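Major capsid protein (Norovirus Hu/GI.7/TCH-060/USA/2003, PDB 4P25) builds the norovirus capsid, its protruding P domain binding histo-blood group antigen glycans such as Lewis Y. Local coordinates at residues L8-I13 / S229-Q234; T48-L53 / A236-E241. All coordinates share one frame; numbering follows the deposited sequence.

Contact 1. Residues L8-I13 / S229-Q234; sequences LTVPNI and SHFVEQ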
ATOM      1  N   LEU A   8     -17.974  15.435   6.020  1.00 29.33           N
ATOM      2  CA  LEU A   8     -17.493  14.149   5.552  1.00 25.78           C
ATOM      3  C   LEU A   8     -17.275  14.183   4.039  1.00 23.15           C
ATOM      4  O   LEU A   8     -18.119  14.739   3.292  1.00 28.66           O
ATOM      5  CB  LEU A   8     -18.492  13.033   5.903  1.00 26.72           C
ATOM      6  CG  LEU A   8     -18.091  11.620   5.510  1.00 26.35           C
ATOM      7  CD1 LEU A   8     -16.995  11.118   6.458  1.00 33.17           C
ATOM      8  CD2 LEU A   8     -19.306  10.740   5.577  1.00 30.98           C
ATOM      9  N   THR A   9     -16.144  13.654   3.594  1.00 18.39           N
ATOM     10  CA  THR A   9     -15.959  13.320   2.197  1.00 16.57           C
ATOM     11  C   THR A   9     -15.487  11.878   2.138  1.00 15.40           C
ATOM     12  O   THR A   9     -15.137  11.288   3.163  1.00 16.18           O
ATOM     13  CB  THR A   9     -14.924  14.229   1.502  1.00 19.56           C
ATOM     14  OG1 THR A   9     -13.661  14.123   2.170  1.00 20.81           O
ATOM     15  CG2 THR A   9     -15.381  15.690   1.507  1.00 21.76           C
ATOM     16  N   VAL A  10     -15.490  11.305   0.943  1.00 11.92           N
ATOM     17  CA  VAL A  10     -14.868  10.011   0.711  1.00 14.10           C
ATOM     18  C   VAL A  10     -13.807  10.218  -0.369  1.00 13.22           C
ATOM     19  O   VAL A  10     -13.839  11.237  -1.065  1.00 13.17           O
ATOM     20  CB  VAL A  10     -15.902   8.941   0.291  1.00 11.12           C
ATOM     21  CG1 VAL A  10     -16.867   8.665   1.437  1.00 14.38           C
ATOM     22  CG2 VAL A  10     -16.642   9.365  -0.969  1.00 12.80           C
ATOM     23  N   PRO A  11     -12.848   9.280  -0.491  1.00 12.85           N
ATOM     24  CA  PRO A  11     -11.745   9.479  -1.438  1.00 13.17           C
ATOM     25  C   PRO A  11     -12.167   9.770  -2.880  1.00 11.51           C
ATOM     26  O   PRO A  11     -12.942   9.017  -3.467  1.00 12.54           O
ATOM     27  CB  PRO A  11     -10.988   8.153  -1.367  1.00 17.29           C
ATOM     28  CG  PRO A  11     -11.191   7.709   0.030  1.00 16.69           C
ATOM     29  CD  PRO A  11     -12.614   8.100   0.362  1.00 15.07           C
ATOM     30  N   ASN A  12     -11.650  10.868  -3.425  1.00 11.37           N
ATOM     31  CA  ASN A  12     -11.858  11.232  -4.824  1.00 10.92           C
ATOM     32  C   ASN A  12     -10.856  10.475  -5.697  1.00 11.04           C
ATOM     33  O   ASN A  12      -9.948  11.066  -6.294  1.00 14.23           O
ATOM     34  CB  ASN A  12     -11.714  12.748  -4.992  1.00 14.29           C
ATOM     35  CG  ASN A  12     -11.873  13.202  -6.431  1.00 14.98           C
ATOM     36  OD1 ASN A  12     -12.566  12.567  -7.225  1.00 17.32           O
ATOM     37  ND2 ASN A  12     -11.218  14.307  -6.776  1.00 15.34           N
ATOM     38  N   ILE A  13     -11.021   9.157  -5.732  1.00  9.74           N
ATOM     39  CA  ILE A  13     -10.109   8.246  -6.413  1.00 10.60           C
ATOM     40  C   ILE A  13     -10.953   7.146  -7.043  1.00  9.77           C
ATOM     41  O   ILE A  13     -11.826   6.593  -6.378  1.00 11.46           O
ATOM     42  CB  ILE A  13      -9.138   7.580  -5.412  1.00 13.49           C
ATOM     43  CG1 ILE A  13      -8.257   8.624  -4.723  1.00 15.48           C
ATOM     44  CG2 ILE A  13      -8.276   6.551  -6.110  1.00 15.62           C
ATOM     45  CD1 ILE A  13      -7.410   8.066  -3.587  1.00 16.98           C
ATOM     46  N   SER A 229      -7.922   5.296   5.716  1.00  8.43           N
ATOM     47  CA  SER A 229      -7.013   6.398   6.030  1.00  9.84           C
ATOM     48  C   SER A 229      -7.702   7.758   5.888  1.00  9.72           C
ATOM     49  O   SER A 229      -7.412   8.683   6.642  1.00 13.32           O
ATOM     50  CB  SER A 229      -5.716   6.334   5.217  1.00 13.55           C
ATOM     51  OG  SER A 229      -5.960   6.343   3.826  1.00 15.55           O
ATOM     52  N   HIS A 230      -8.626   7.869   4.940  1.00 10.63           N
ATOM     53  CA  HIS A 230      -9.409   9.096   4.777  1.00  9.78           C
ATOM     54  C   HIS A 230     -10.193   9.418   6.057  1.00 11.09           C
ATOM     55  O   HIS A 230     -10.163  10.551   6.541  1.00 11.97           O
ATOM     56  CB  HIS A 230     -10.376   8.945   3.598  1.00 11.78           C
ATOM     57  CG  HIS A 230     -10.938  10.239   3.092  1.00 15.32           C
ATOM     58  ND1 HIS A 230     -10.249  11.062   2.227  1.00 23.34           N
ATOM     59  CD2 HIS A 230     -12.136  10.831   3.302  1.00 15.80           C
ATOM     60  CE1 HIS A 230     -10.993  12.116   1.939  1.00 19.29           C
ATOM     61  NE2 HIS A 230     -12.142  12.001   2.577  1.00 20.67           N
ATOM     62  N   PHE A 231     -10.879   8.422   6.607  1.00 10.91           N
ATOM     63  CA  PHE A 231     -11.671   8.638   7.818  1.00 10.30           C
ATOM     64  C   PHE A 231     -10.789   8.966   9.020  1.00  9.08           C
ATOM     65  O   PHE A 231     -11.117   9.851   9.810  1.00 13.03           O
ATOM     66  CB  PHE A 231     -12.564   7.429   8.124  1.00 10.73           C
ATOM     67  CG  PHE A 231     -13.532   7.090   7.025  1.00 13.25           C
ATOM     68  CD1 PHE A 231     -13.988   8.067   6.154  1.00 17.31           C
ATOM     69  CD2 PHE A 231     -13.984   5.791   6.862  1.00 17.98           C
ATOM     70  CE1 PHE A 231     -14.872   7.756   5.139  1.00 20.81           C
ATOM     71  CE2 PHE A 231     -14.875   5.470   5.844  1.00 16.71           C
ATOM     72  CZ  PHE A 231     -15.316   6.456   4.984  1.00 17.99           C
ATOM     73  N   VAL A 232      -9.680   8.244   9.164  1.00 11.50           N
ATOM     74  CA  VAL A 232      -8.728   8.496  10.245  1.00 10.09           C
ATOM     75  C   VAL A 232      -8.179   9.916  10.168  1.00  9.75           C
ATOM     76  O   VAL A 232      -8.104  10.623  11.173  1.00 13.50           O
ATOM     77  CB  VAL A 232      -7.551   7.495  10.196  1.00 10.89           C
ATOM     78  CG1 VAL A 232      -6.425   7.933  11.127  1.00 14.80           C
ATOM     79  CG2 VAL A 232      -8.030   6.098  10.555  1.00 12.48           C
ATOM     80  N   GLU A 233      -7.812  10.318   8.956  1.00 12.81           N
ATOM     81  CA  GLU A 233      -7.228  11.627   8.689  1.00 17.86           C
ATOM     82  C   GLU A 233      -8.224  12.763   8.963  1.00 17.03           C
ATOM     83  O   GLU A 233      -7.892  13.773   9.600  1.00 16.59           O
ATOM     84  CB  GLU A 233      -6.768  11.654   7.225  1.00 26.61           C
ATOM     85  CG  GLU A 233      -5.763  12.718   6.871  1.00 42.94           C
ATOM     86  CD  GLU A 233      -6.409  13.983   6.357  1.00 40.71           C
ATOM     87  OE1 GLU A 233      -7.555  13.910   5.859  1.00 43.70           O
ATOM     88  OE2 GLU A 233      -5.776  15.052   6.453  1.00 34.21           O
ATOM     89  N   GLN A 234      -9.455  12.579   8.500  1.00 17.89           N
ATOM     90  CA  GLN A 234     -10.453  13.645   8.505  1.00 19.47           C
ATOM     91  C   GLN A 234     -11.088  13.884   9.881  1.00 19.55           C
ATOM     92  O   GLN A 234     -11.381  15.028  10.229  1.00 24.36           O
ATOM     93  CB  GLN A 234     -11.531  13.346   7.447  1.00 21.99           C
ATOM     94  CG  GLN A 234     -12.572  14.438   7.235  1.00 38.24           C
ATOM     95  CD  GLN A 234     -13.475  14.158   6.038  1.00 41.03           C
ATOM     96  OE1 GLN A 234     -13.994  13.051   5.877  1.00 39.60           O
ATOM     97  NE2 GLN A 234     -13.655  15.162   5.187  1.00 44.09           N
TER

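Contact 2. Residues T48-L53 / A236-E241; sequences TLEGQL and APVRGE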
ATOM      1  N   THR A  48     -14.604   3.288  11.827  1.00 10.52           N
ATOM      2  CA  THR A  48     -15.852   4.059  11.857  1.00 11.64           C
ATOM      3  C   THR A  48     -15.692   5.326  11.027  1.00  8.71           C
ATOM      4  O   THR A  48     -14.562   5.760  10.775  1.00 11.98           O
ATOM      5  CB  THR A  48     -16.271   4.455  13.286  1.00 12.83           C
ATOM      6  OG1 THR A  48     -15.352   5.427  13.814  1.00 14.76           O
ATOM      7  CG2 THR A  48     -16.323   3.235  14.201  1.00 15.10           C
ATOM      8  N   LEU A  49     -16.809   5.917  10.621  1.00 11.06           N
ATOM      9  CA  LEU A  49     -16.769   7.123   9.802  1.00 13.75           C
ATOM     10  C   LEU A  49     -16.073   8.292  10.522  1.00 14.41           C
ATOM     11  O   LEU A  49     -15.526   9.173   9.879  1.00 18.92           O
ATOM     12  CB  LEU A  49     -18.176   7.573   9.389  1.00 17.25           C
ATOM     13  CG  LEU A  49     -18.871   6.672   8.385  1.00 27.04           C
ATOM     14  CD1 LEU A  49     -20.031   7.417   7.727  1.00 23.59           C
ATOM     15  CD2 LEU A  49     -17.895   6.142   7.357  1.00 27.55           C
ATOM     16  N   GLU A  50     -16.119   8.260  11.855  1.00 15.90           N
ATOM     17  CA  GLU A  50     -15.475   9.293  12.669  1.00 15.36           C
ATOM     18  C   GLU A  50     -13.961   9.110  12.754  1.00 13.82           C
ATOM     19  O   GLU A  50     -13.260   9.960  13.286  1.00 20.50           O
ATOM     20  CB  GLU A  50     -16.072   9.327  14.080  1.00 19.41           C
ATOM     21  CG  GLU A  50     -17.525   9.764  14.085  1.00 27.53           C
ATOM     22  CD  GLU A  50     -18.098  10.022  15.467  1.00 41.69           C
ATOM     23  OE1 GLU A  50     -17.627   9.406  16.448  1.00 47.11           O
ATOM     24  OE2 GLU A  50     -19.034  10.844  15.560  1.00 44.12           O
ATOM     25  N   GLY A  51     -13.476   7.987  12.232  1.00 12.07           N
ATOM     26  CA  GLY A  51     -12.046   7.741  12.154  1.00 12.31           C
ATOM     27  C   GLY A  51     -11.480   6.867  13.258  1.00 12.10           C
ATOM     28  O   GLY A  51     -10.290   6.942  13.547  1.00 14.97           O
ATOM     29  N   GLN A  52     -12.321   6.041  13.875  1.00 13.16           N
ATOM     30  CA  GLN A  52     -11.834   5.095  14.880  1.00 14.01           C
ATOM     31  C   GLN A  52     -11.523   3.737  14.263  1.00 11.64           C
ATOM     32  O   GLN A  52     -12.428   3.033  13.801  1.00 11.11           O
ATOM     33  CB  GLN A  52     -12.848   4.919  16.012  1.00 13.62           C
ATOM     34  CG  GLN A  52     -12.435   3.867  17.035  1.00 17.33           C
ATOM     35  CD  GLN A  52     -11.178   4.258  17.794  1.00 27.56           C
ATOM     36  OE1 GLN A  52     -11.152   5.275  18.486  1.00 29.69           O
ATOM     37  NE2 GLN A  52     -10.130   3.455  17.665  1.00 31.06           N
ATOM     38  N   LEU A  53     -10.242   3.371  14.263  1.00 10.38           N
ATOM     39  CA  LEU A  53      -9.815   2.057  13.781  1.00 10.37           C
ATOM     40  C   LEU A  53     -10.374   0.953  14.665  1.00 10.46           C
ATOM     41  O   LEU A  53     -10.433   1.088  15.889  1.00 11.48           O
ATOM     42  CB  LEU A  53      -8.290   1.958  13.750  1.00 10.19           C
ATOM     43  CG  LEU A  53      -7.549   2.866  12.770  1.00 13.45           C
ATOM     44  CD1 LEU A  53      -6.061   2.838  13.076  1.00 13.87           C
ATOM     45  CD2 LEU A  53      -7.808   2.431  11.338  1.00 11.27           C
ATOM     46  N   ALA A 236     -14.069  13.347  10.814  1.00 23.40           N
ATOM     47  CA  ALA A 236     -15.296  14.087  10.525  1.00 26.37           C
ATOM     48  C   ALA A 236     -16.427  13.740  11.488  1.00 22.19           C
ATOM     49  O   ALA A 236     -16.554  12.593  11.915  1.00 29.68           O
ATOM     50  CB  ALA A 236     -15.733  13.841   9.085  1.00 27.76           C
ATOM     51  N   PRO A 237     -17.253  14.740  11.839  1.00 25.25           N
ATOM     52  CA  PRO A 237     -18.447  14.477  12.645  1.00 27.78           C
ATOM     53  C   PRO A 237     -19.469  13.679  11.843  1.00 24.48           C
ATOM     54  O   PRO A 237     -19.636  13.925  10.649  1.00 26.67           O
ATOM     55  CB  PRO A 237     -18.990  15.883  12.925  1.00 30.85           C
ATOM     56  CG  PRO A 237     -18.473  16.715  11.797  1.00 35.20           C
ATOM     57  CD  PRO A 237     -17.104  16.171  11.522  1.00 27.91           C
ATOM     58  N   VAL A 238     -20.134  12.727  12.486  1.00 23.19           N
ATOM     59  CA  VAL A 238     -21.216  12.002  11.831  1.00 21.97           C
ATOM     60  C   VAL A 238     -22.516  12.750  12.085  1.00 20.13           C
ATOM     61  O   VAL A 238     -22.905  12.960  13.235  1.00 24.81           O
ATOM     62  CB  VAL A 238     -21.324  10.556  12.335  1.00 30.07           C
ATOM     63  CG1 VAL A 238     -22.618   9.927  11.857  1.00 33.32           C
ATOM     64  CG2 VAL A 238     -20.143   9.747  11.850  1.00 33.67           C
ATOM     65  N   ARG A 239     -23.184  13.161  11.013  1.00 22.38           N
ATOM     66  CA  ARG A 239     -24.311  14.082  11.128  1.00 20.76           C
ATOM     67  C   ARG A 239     -25.635  13.487  10.679  1.00 22.29           C
ATOM     68  O   ARG A 239     -26.631  14.197  10.538  1.00 31.28           O
ATOM     69  CB  ARG A 239     -24.033  15.344  10.325  1.00 22.53           C
ATOM     70  CG  ARG A 239     -22.775  16.057  10.723  1.00 30.02           C
ATOM     71  CD  ARG A 239     -22.806  17.436  10.159  1.00 41.55           C
ATOM     72  NE  ARG A 239     -21.580  18.168  10.440  1.00 46.91           N
ATOM     73  CZ  ARG A 239     -21.344  18.809  11.582  1.00 45.11           C
ATOM     74  NH1 ARG A 239     -22.261  18.775  12.534  1.00 46.90           N
ATOM     75  NH2 ARG A 239     -20.206  19.473  11.782  1.00 50.79           N
ATOM     76  N   GLY A 240     -25.640  12.184  10.444  1.00 22.25           N
ATOM     77  CA  GLY A 240     -26.846  11.493  10.038  1.00 25.69           C
ATOM     78  C   GLY A 240     -26.670  10.013  10.284  1.00 22.75           C
ATOM     79  O   GLY A 240     -25.596   9.568  10.685  1.00 23.58           O
ATOM     80  N   GLU A 241     -27.721   9.247  10.030  1.00 20.69           N
ATOM     81  CA  GLU A 241     -27.697   7.818  10.299  1.00 18.64           C
ATOM     82  C   GLU A 241     -26.979   7.036   9.206  1.00 19.17           C
ATOM     83  O   GLU A 241     -26.587   5.889   9.412  1.00 21.19           O
ATOM     84  CB  GLU A 241     -29.120   7.303  10.502  1.00 19.87           C
ATOM     85  CG  GLU A 241     -29.761   7.855  11.769  1.00 24.12           C
ATOM     86  CD  GLU A 241     -31.221   7.491  11.901  1.00 25.74           C
ATOM     87  OE1 GLU A 241     -31.899   7.358  10.862  1.00 26.21           O
ATOM     88  OE2 GLU A 241     -31.690   7.343  13.050  1.00 37.64           O
TER
HETATM   89  O   HOH W   1     -13.662  10.906   9.475  1.00 17.15           O

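Contact 1. Residues L8-I13 / S229-Q234
His230, on the last turns of helix 225-234, meets Thr9 and Pro11 of the N-terminal segment. Its CB already rests on the proline, 3.9 Å from Pro11 CG. Beyond it the ring, with CG anti to the backbone N (chi1 -163°), turns one face to the extended chain: Pro11 CD makes a CH-pi contact with it, 4.1 Å from the ring centroid, and the Val10 carbonyl carbon lies over the same face, toward the rim. At the tip, NE2 meets Thr9 OG1 in the plane of the ring in a short hydrogen bond of 2.6 Å. One turn on, the extended side chain of Gln234 grips Thr9 twice. A lone pair of Gln234 OE1 receives a nearly straight bond from Thr9 N (3.2 Å, 172°), while Gln234 NE2 gives Thr9 OG1 only a weak, bent one. Next to these polar groups, Leu8 CD1 packs 4.2 Å from Phe231 CE1. His230 also packs on Glu233 of the second subunit. The straight bond from Thr9 N favours the amide orientation modelled for Gln234; the hydroxyl–imidazole proton could belong to either partner, so the bond alone does not settle which tautomer His230 adopts.

Contact 2. Residues T48-L53 / A236-E241
With CG anti to its own carbonyl carbon (chi1 -66°) and the chain extended beyond it, Glu50 crosses Val238 at about a right angle; Val238, with CG1 anti to its backbone N (chi1 168°), turns its other methyl, CG2, to meet it. Glu50 CG and Val238 CG2 lie only 3.4 Å apart, a tight fit between aliphatic groups, and the same methyl reaches Leu49 CB at 3.8 Å. One valine branch thus touches two consecutive residues of the facing loop.

Where the backbones draw together, polar atoms take over. Glu50 CA points its hydrogen at Ala236 O in a CA-H...O contact of 3.6 Å. A water links the two segments, donating to Leu49 O at 2.6 Å and accepting from Ala236 N at 2.8 Å, so an amide and a carbonyl too far apart to bond directly are both satisfied. Val238 N, by contrast, is buried here without a partner in the model. Leu49 and Ala236 both pack on Leu8, and Val238 touches Trp291 of strand 285-292.

Thr48 to Gly51 form a type I beta turn, closed by a 2.9 Å bond from Gly51 N to Thr48 O, with Gly51, at a positive phi of 99°, as its last residue. A further bond from Thr48 N to Gln52 O makes this a type I turn with a G1 bulge, against which the loop leaving helix 225-234 is laid.

Overall arrangement
The modelled chain starts at Leu8; contact 1 opens at these first residues and closes its loop of 215 intervening residues only at helix 225-234. Residues 48-53 follow, after strand 29-31, and contact 2 closes a second long loop when the chain leaves that helix at 236-241. The segments alternate in sequence, so the two loops cross. Their centres stand 11 Å apart and they touch directly: Phe231 CE2 lies 3.4 Å from Leu49 CD2, and Val232 packs on Leu53. Together they bring the N-terminal segment and the 48-53 turn against helix 225-234 and the loop leaving it, beside the sheet containing strand 285-292, on one side of the chain's centre.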